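Local coordinates for periplasmic binding protein (Agrobacterium tumefaciens str. B6, PDB 5L9G) that binds the opine mannopine in the periplasm and probably hands it to an ABC transporter for uptake, at residues A[204-216]-A[223-236]. Numbering follows the deposited sequence.
With MO0 (mannopine), chain C.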
loop_
_atom_site.group_PDB
_atom_site.type_symbol
_atom_site.label_atom_id
_atom_site.label_comp_id
_atom_site.label_asym_id
_atom_site.label_seq_id
_atom_site.Cartn_x
_atom_site.Cartn_y
_atom_site.Cartn_z
ATOM N N TRP A 204 2.220 -16.804 -0.586
ATOM C CA TRP A 204 2.845 -15.498 -0.756
ATOM C C TRP A 204 1.851 -14.779 -1.678
ATOM O O TRP A 204 1.851 -14.981 -2.903
ATOM C CB TRP A 204 4.251 -15.620 -1.377
ATOM C CG TRP A 204 5.187 -16.458 -0.561
ATOM C CD1 TRP A 204 5.481 -17.773 -0.757
ATOM C CD2 TRP A 204 5.971 -16.035 0.571
ATOM N NE1 TRP A 204 6.369 -18.208 0.202
ATOM C CE2 TRP A 204 6.717 -17.154 1.003
ATOM C CE3 TRP A 204 6.090 -14.825 1.285
ATOM C CZ2 TRP A 204 7.581 -17.098 2.107
ATOM C CZ3 TRP A 204 6.963 -14.763 2.364
ATOM C CH2 TRP A 204 7.696 -15.891 2.767
ATOM N N TRP A 205 0.903 -14.044 -1.058
ATOM C CA TRP A 205 -0.175 -13.399 -1.808
ATOM C C TRP A 205 0.367 -12.306 -2.719
ATOM O O TRP A 205 1.353 -11.644 -2.380
ATOM C CB TRP A 205 -1.313 -12.926 -0.891
ATOM C CG TRP A 205 -0.909 -11.876 0.097
ATOM C CD1 TRP A 205 -0.533 -12.062 1.392
ATOM C CD2 TRP A 205 -0.877 -10.461 -0.135
ATOM N NE1 TRP A 205 -0.240 -10.846 1.980
ATOM C CE2 TRP A 205 -0.430 -9.849 1.056
ATOM C CE3 TRP A 205 -1.184 -9.648 -1.246
ATOM C CZ2 TRP A 205 -0.262 -8.468 1.167
ATOM C CZ3 TRP A 205 -1.034 -8.275 -1.125
ATOM C CH2 TRP A 205 -0.564 -7.699 0.063
ATOM N N GLU A 206 -0.267 -12.130 -3.877
ATOM C CA GLU A 206 0.208 -11.188 -4.895
ATOM C C GLU A 206 -0.634 -9.927 -5.063
ATOM O O GLU A 206 -0.108 -8.901 -5.488
ATOM C CB GLU A 206 0.346 -11.913 -6.239
ATOM C CG GLU A 206 1.234 -13.142 -6.125
ATOM C CD GLU A 206 1.645 -13.786 -7.435
ATOM O OE1 GLU A 206 1.342 -13.217 -8.510
ATOM O OE2 GLU A 206 2.294 -14.855 -7.381
ATOM N N SER A 207 -1.931 -9.998 -4.781
ATOM C CA SER A 207 -2.810 -8.844 -4.934
ATOM C C SER A 207 -3.695 -8.695 -3.708
ATOM O O SER A 207 -3.934 -9.675 -2.984
ATOM C CB SER A 207 -3.684 -8.996 -6.189
ATOM O OG SER A 207 -4.668 -10.010 -6.028
ATOM N N GLY A 208 -4.203 -7.486 -3.498
ATOM C CA GLY A 208 -5.109 -7.214 -2.384
ATOM C C GLY A 208 -6.374 -8.056 -2.483
ATOM O O GLY A 208 -6.871 -8.569 -1.471
ATOM N N ALA A 209 -6.916 -8.223 -3.727
ATOM C CA ALA A 209 -8.123 -9.034 -3.914
ATOM C C ALA A 209 -7.844 -10.504 -3.541
ATOM O O ALA A 209 -8.683 -11.144 -2.915
ATOM C CB ALA A 209 -8.606 -8.949 -5.365
ATOM N N GLN A 210 -6.677 -11.028 -3.922
ATOM C CA GLN A 210 -6.315 -12.402 -3.575
ATOM C C GLN A 210 -6.233 -12.533 -2.043
ATOM O O GLN A 210 -6.751 -13.492 -1.488
ATOM C CB GLN A 210 -4.975 -12.796 -4.215
ATOM C CG GLN A 210 -4.598 -14.254 -3.943
ATOM C CD GLN A 210 -3.153 -14.546 -4.213
ATOM O OE1 GLN A 210 -2.408 -13.692 -4.674
ATOM N NE2 GLN A 210 -2.745 -15.797 -4.023
ATOM N N ALA A 211 -5.616 -11.552 -1.370
ATOM C CA ALA A 211 -5.500 -11.557 0.105
ATOM C C ALA A 211 -6.898 -11.573 0.733
ATOM O O ALA A 211 -7.167 -12.395 1.626
ATOM C CB ALA A 211 -4.750 -10.320 0.565
ATOM N N ALA A 212 -7.798 -10.701 0.240
ATOM C CA ALA A 212 -9.183 -10.631 0.725
ATOM C C ALA A 212 -9.877 -12.003 0.522
ATOM O O ALA A 212 -10.617 -12.451 1.410
ATOM C CB ALA A 212 -9.935 -9.532 -0.023
ATOM N N GLN A 213 -9.624 -12.680 -0.620
ATOM C CA GLN A 213 -10.242 -13.979 -0.894
ATOM C C GLN A 213 -9.729 -15.054 0.074
ATOM O O GLN A 213 -10.526 -15.850 0.584
ATOM C CB GLN A 213 -10.034 -14.403 -2.376
ATOM C CG GLN A 213 -10.956 -15.536 -2.832
ATOM C CD GLN A 213 -12.409 -15.174 -2.635
ATOM O OE1 GLN A 213 -12.904 -14.179 -3.163
ATOM N NE2 GLN A 213 -13.130 -15.973 -1.886
ATOM N N LEU A 214 -8.410 -15.056 0.352
ATOM C CA LEU A 214 -7.810 -15.994 1.326
ATOM C C LEU A 214 -8.518 -15.843 2.687
ATOM O O LEU A 214 -8.842 -16.839 3.319
ATOM C CB LEU A 214 -6.326 -15.684 1.523
ATOM C CG LEU A 214 -5.417 -16.082 0.355
ATOM C CD1 LEU A 214 -4.010 -15.489 0.586
ATOM C CD2 LEU A 214 -5.335 -17.615 0.201
ATOM N N ILE A 215 -8.790 -14.594 3.081
ATOM C CA ILE A 215 -9.465 -14.230 4.336
ATOM C C ILE A 215 -10.927 -14.716 4.312
ATOM O O ILE A 215 -11.363 -15.425 5.214
ATOM C CB ILE A 215 -9.344 -12.695 4.595
ATOM C CG1 ILE A 215 -7.866 -12.315 4.845
ATOM C CG2 ILE A 215 -10.242 -12.275 5.789
ATOM C CD1 ILE A 215 -7.557 -10.822 4.844
ATOM N N LYS A 216 -11.654 -14.392 3.241
ATOM C CA LYS A 216 -13.050 -14.832 3.101
ATOM C C LYS A 216 -13.183 -16.358 3.133
ATOM O O LYS A 216 -14.102 -16.874 3.754
ATOM C CB LYS A 216 -13.659 -14.267 1.815
ATOM C CG LYS A 216 -13.964 -12.759 1.877
ATOM C CD LYS A 216 -14.540 -12.260 0.550
ATOM C CE LYS A 216 -13.474 -12.026 -0.497
ATOM N NZ LYS A 216 -13.928 -11.107 -1.578
ATOM N N ILE A 223 -2.392 -13.259 8.486
ATOM C CA ILE A 223 -1.890 -12.638 7.251
ATOM C C ILE A 223 -1.469 -11.217 7.536
ATOM O O ILE A 223 -2.099 -10.525 8.344
ATOM C CB ILE A 223 -3.006 -12.690 6.131
ATOM C CG1 ILE A 223 -2.563 -12.063 4.794
ATOM C CG2 ILE A 223 -4.359 -12.049 6.593
ATOM C CD1 ILE A 223 -3.550 -12.340 3.635
ATOM N N ILE A 224 -0.407 -10.782 6.859
ATOM C CA ILE A 224 -0.033 -9.378 6.855
ATOM C C ILE A 224 -0.495 -8.860 5.498
ATOM O O ILE A 224 0.009 -9.296 4.452
ATOM C CB ILE A 224 1.465 -9.087 7.093
ATOM C CG1 ILE A 224 1.934 -9.634 8.462
ATOM C CG2 ILE A 224 1.695 -7.556 6.997
ATOM C CD1 ILE A 224 3.464 -9.755 8.598
ATOM N N THR A 225 -1.474 -7.954 5.513
ATOM C CA THR A 225 -1.975 -7.346 4.270
ATOM C C THR A 225 -2.550 -5.943 4.589
ATOM O O THR A 225 -2.424 -5.443 5.710
ATOM C CB THR A 225 -2.928 -8.307 3.481
ATOM O OG1 THR A 225 -3.181 -7.784 2.165
ATOM C CG2 THR A 225 -4.252 -8.565 4.217
ATOM N N TRP A 226 -3.164 -5.328 3.587
ATOM C CA TRP A 226 -3.661 -3.959 3.655
ATOM C C TRP A 226 -5.039 -3.876 4.320
ATOM O O TRP A 226 -5.919 -4.686 4.036
ATOM C CB TRP A 226 -3.590 -3.334 2.243
ATOM C CG TRP A 226 -2.193 -3.480 1.667
ATOM C CD1 TRP A 226 -1.025 -3.089 2.260
ATOM C CD2 TRP A 226 -1.838 -3.993 0.373
ATOM N NE1 TRP A 226 0.048 -3.366 1.433
ATOM C CE2 TRP A 226 -0.427 -3.887 0.250
ATOM C CE3 TRP A 226 -2.571 -4.545 -0.698
ATOM C CZ2 TRP A 226 0.264 -4.343 -0.874
ATOM C CZ3 TRP A 226 -1.894 -4.907 -1.858
ATOM C CH2 TRP A 226 -0.492 -4.814 -1.940
ATOM N N GLY A 227 -5.178 -2.910 5.232
ATOM C CA GLY A 227 -6.372 -2.711 6.058
ATOM C C GLY A 227 -7.696 -2.679 5.315
ATOM O O GLY A 227 -8.695 -3.223 5.792
ATOM N N GLY A 228 -7.712 -1.996 4.166
ATOM C CA GLY A 228 -8.937 -1.892 3.360
ATOM C C GLY A 228 -9.381 -3.240 2.819
ATOM O O GLY A 228 -10.571 -3.570 2.856
ATOM N N ARG A 229 -8.415 -4.051 2.382
ATOM C CA ARG A 229 -8.689 -5.409 1.878
ATOM C C ARG A 229 -9.250 -6.273 3.006
ATOM O O ARG A 229 -10.225 -7.009 2.803
ATOM C CB ARG A 229 -7.411 -6.048 1.300
ATOM C CG ARG A 229 -6.683 -5.189 0.246
ATOM C CD ARG A 229 -7.540 -4.842 -0.993
ATOM N NE ARG A 229 -6.726 -4.132 -1.989
ATOM C CZ ARG A 229 -6.904 -4.217 -3.305
ATOM N NH1 ARG A 229 -7.892 -4.960 -3.807
ATOM N NH2 ARG A 229 -6.090 -3.569 -4.133
ATOM N N VAL A 230 -8.660 -6.137 4.212
ATOM C CA VAL A 230 -9.100 -6.926 5.386
ATOM C C VAL A 230 -10.519 -6.529 5.786
ATOM O O VAL A 230 -11.359 -7.407 5.966
ATOM C CB VAL A 230 -8.118 -6.807 6.574
ATOM C CG1 VAL A 230 -8.653 -7.556 7.808
ATOM C CG2 VAL A 230 -6.737 -7.339 6.197
ATOM N N GLN A 231 -10.763 -5.223 5.979
ATOM C CA GLN A 231 -12.088 -4.752 6.381
ATOM C C GLN A 231 -13.169 -5.163 5.354
ATOM O O GLN A 231 -14.260 -5.585 5.748
ATOM C CB GLN A 231 -12.086 -3.231 6.665
ATOM C CG GLN A 231 -13.454 -2.756 7.233
ATOM C CD GLN A 231 -13.851 -3.430 8.546
ATOM O OE1 GLN A 231 -14.901 -4.067 8.678
ATOM N NE2 GLN A 231 -13.008 -3.345 9.541
ATOM N N GLY A 232 -12.833 -5.066 4.067
ATOM C CA GLY A 232 -13.723 -5.473 2.974
ATOM C C GLY A 232 -14.081 -6.958 3.054
ATOM O O GLY A 232 -15.248 -7.321 2.887
ATOM N N ALA A 233 -13.103 -7.822 3.396
ATOM C CA ALA A 233 -13.360 -9.259 3.551
ATOM C C ALA A 233 -14.283 -9.519 4.760
ATOM O O ALA A 233 -15.243 -10.277 4.650
ATOM C CB ALA A 233 -12.049 -10.013 3.715
ATOM N N ILE A 234 -14.025 -8.834 5.896
ATOM C CA ILE A 234 -14.849 -8.948 7.108
ATOM C C ILE A 234 -16.285 -8.474 6.789
ATOM O O ILE A 234 -17.260 -9.135 7.188
ATOM C CB ILE A 234 -14.199 -8.155 8.284
ATOM C CG1 ILE A 234 -12.855 -8.843 8.680
ATOM C CG2 ILE A 234 -15.176 -8.058 9.504
ATOM C CD1 ILE A 234 -11.970 -8.024 9.670
ATOM N N ASN A 235 -16.419 -7.342 6.054
ATOM C CA ASN A 235 -17.747 -6.833 5.649
ATOM C C ASN A 235 -18.502 -7.883 4.807
ATOM O O ASN A 235 -19.733 -8.012 4.912
ATOM C CB ASN A 235 -17.605 -5.536 4.841
ATOM C CG ASN A 235 -17.218 -4.323 5.657
ATOM O OD1 ASN A 235 -16.875 -3.271 5.111
ATOM N ND2 ASN A 235 -17.212 -4.452 6.972
ATOM N N ASP A 236 -17.750 -8.661 4.033
ATOM C CA ASP A 236 -18.269 -9.737 3.176
ATOM C C ASP A 236 -18.520 -11.058 3.931
ATOM O O ASP A 236 -18.873 -12.072 3.309
ATOM C CB ASP A 236 -17.333 -9.949 1.963
ATOM C CG ASP A 236 -17.385 -8.826 0.951
ATOM O OD1 ASP A 236 -18.361 -8.029 0.987
ATOM O OD2 ASP A 236 -16.461 -8.740 0.125
HETATM O OAB MO0 C . 3.866 0.759 -6.267
HETATM C CAF MO0 C . 3.292 -0.355 -6.894
HETATM C CAG MO0 C . 2.435 -1.192 -5.962
HETATM O OAC MO0 C . 3.217 -2.142 -5.325
HETATM C CAH MO0 C . 1.560 -0.393 -5.028
HETATM O OAM MO0 C . 0.762 0.499 -5.715
HETATM C CAI MO0 C . 0.730 -1.214 -4.041
HETATM O OAD MO0 C . -0.171 -2.043 -4.712
HETATM C CAJ MO0 C . 0.072 -0.358 -2.998
HETATM O OAE MO0 C . 1.053 0.348 -2.294
HETATM C CAK MO0 C . -0.867 -1.116 -2.047
HETATM N N MO0 C . -2.158 -0.419 -1.996
HETATM C CA MO0 C . -3.050 -0.938 -0.929
HETATM C C MO0 C . -4.113 -1.825 -1.529
HETATM O O MO0 C . -4.048 -2.130 -2.739
HETATM C CB MO0 C . -3.666 0.153 -0.085
HETATM C CG MO0 C . -4.806 0.863 -0.783
HETATM C CD MO0 C . -5.090 2.213 -0.225
HETATM O OE1 MO0 C . -6.168 2.339 0.663
HETATM N NE2 MO0 C . -4.437 3.230 -0.512
HETATM O OXT MO0 C . -5.039 -2.326 -0.815
HETATM O O HOH W 1 -13.679 -8.754 0.059
#
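Trp226 lines the mannopine pocket and Trp205 backs it from the second shell, a pairing that illustrates how a binding protein props up its first-shell aromatic from behind. The six-membered ring of Trp205 drives its edge into the face of Trp226 in a T-shaped pair, with centroids 4.7 Å apart and planes at 88°. Mannopine lies over the opposite face of Trp226, so this indole is held between ligand and protein. Trp205 is itself fixed in rotation: its NE1 donates to Ile224 O at 2.9 Å, a bent bond (141°) that leaves close to the ring plane. Thr225 OG1 sits over one face of the same ring, buried and without a hydrogen-bonding partner in the model. Arg229 grips the carboxylate of the ligand. A bend at chi2 (-59°) swings its guanidinium toward this group, where Arg229 NE donates to mannopine OXT (2.7 Å) and Arg229 NH2 to mannopine O (2.9 Å), both nearly straight hydrogen bonds. Gly208 CA packs 3.4 Å above one guanidinium face, the absence of a side chain letting the helix start come this close.

The scaffold is a beta-alpha-beta crossover: helix 208-216, N-capped by Ser207, connects strand 201-205 to strand 222-226, and the two strands flank strand 153-156 in parallel. Helix 227-235, which carries Arg229, then packs beside helix 208-216. Away from the ligand, Ile215 is shared by both elements of 223-236. Ile215 CD1 meets Val230 CG2 at 3.8 Å and also touches Ile223 CG2, whereas Ile215 CG2 leans on Ala233 CB at 3.6 Å. At the far end Lys216 NZ and Asp236 OD2 form a long salt bridge of 3.9 Å, spanned by a water that hydrogen-bonds to both.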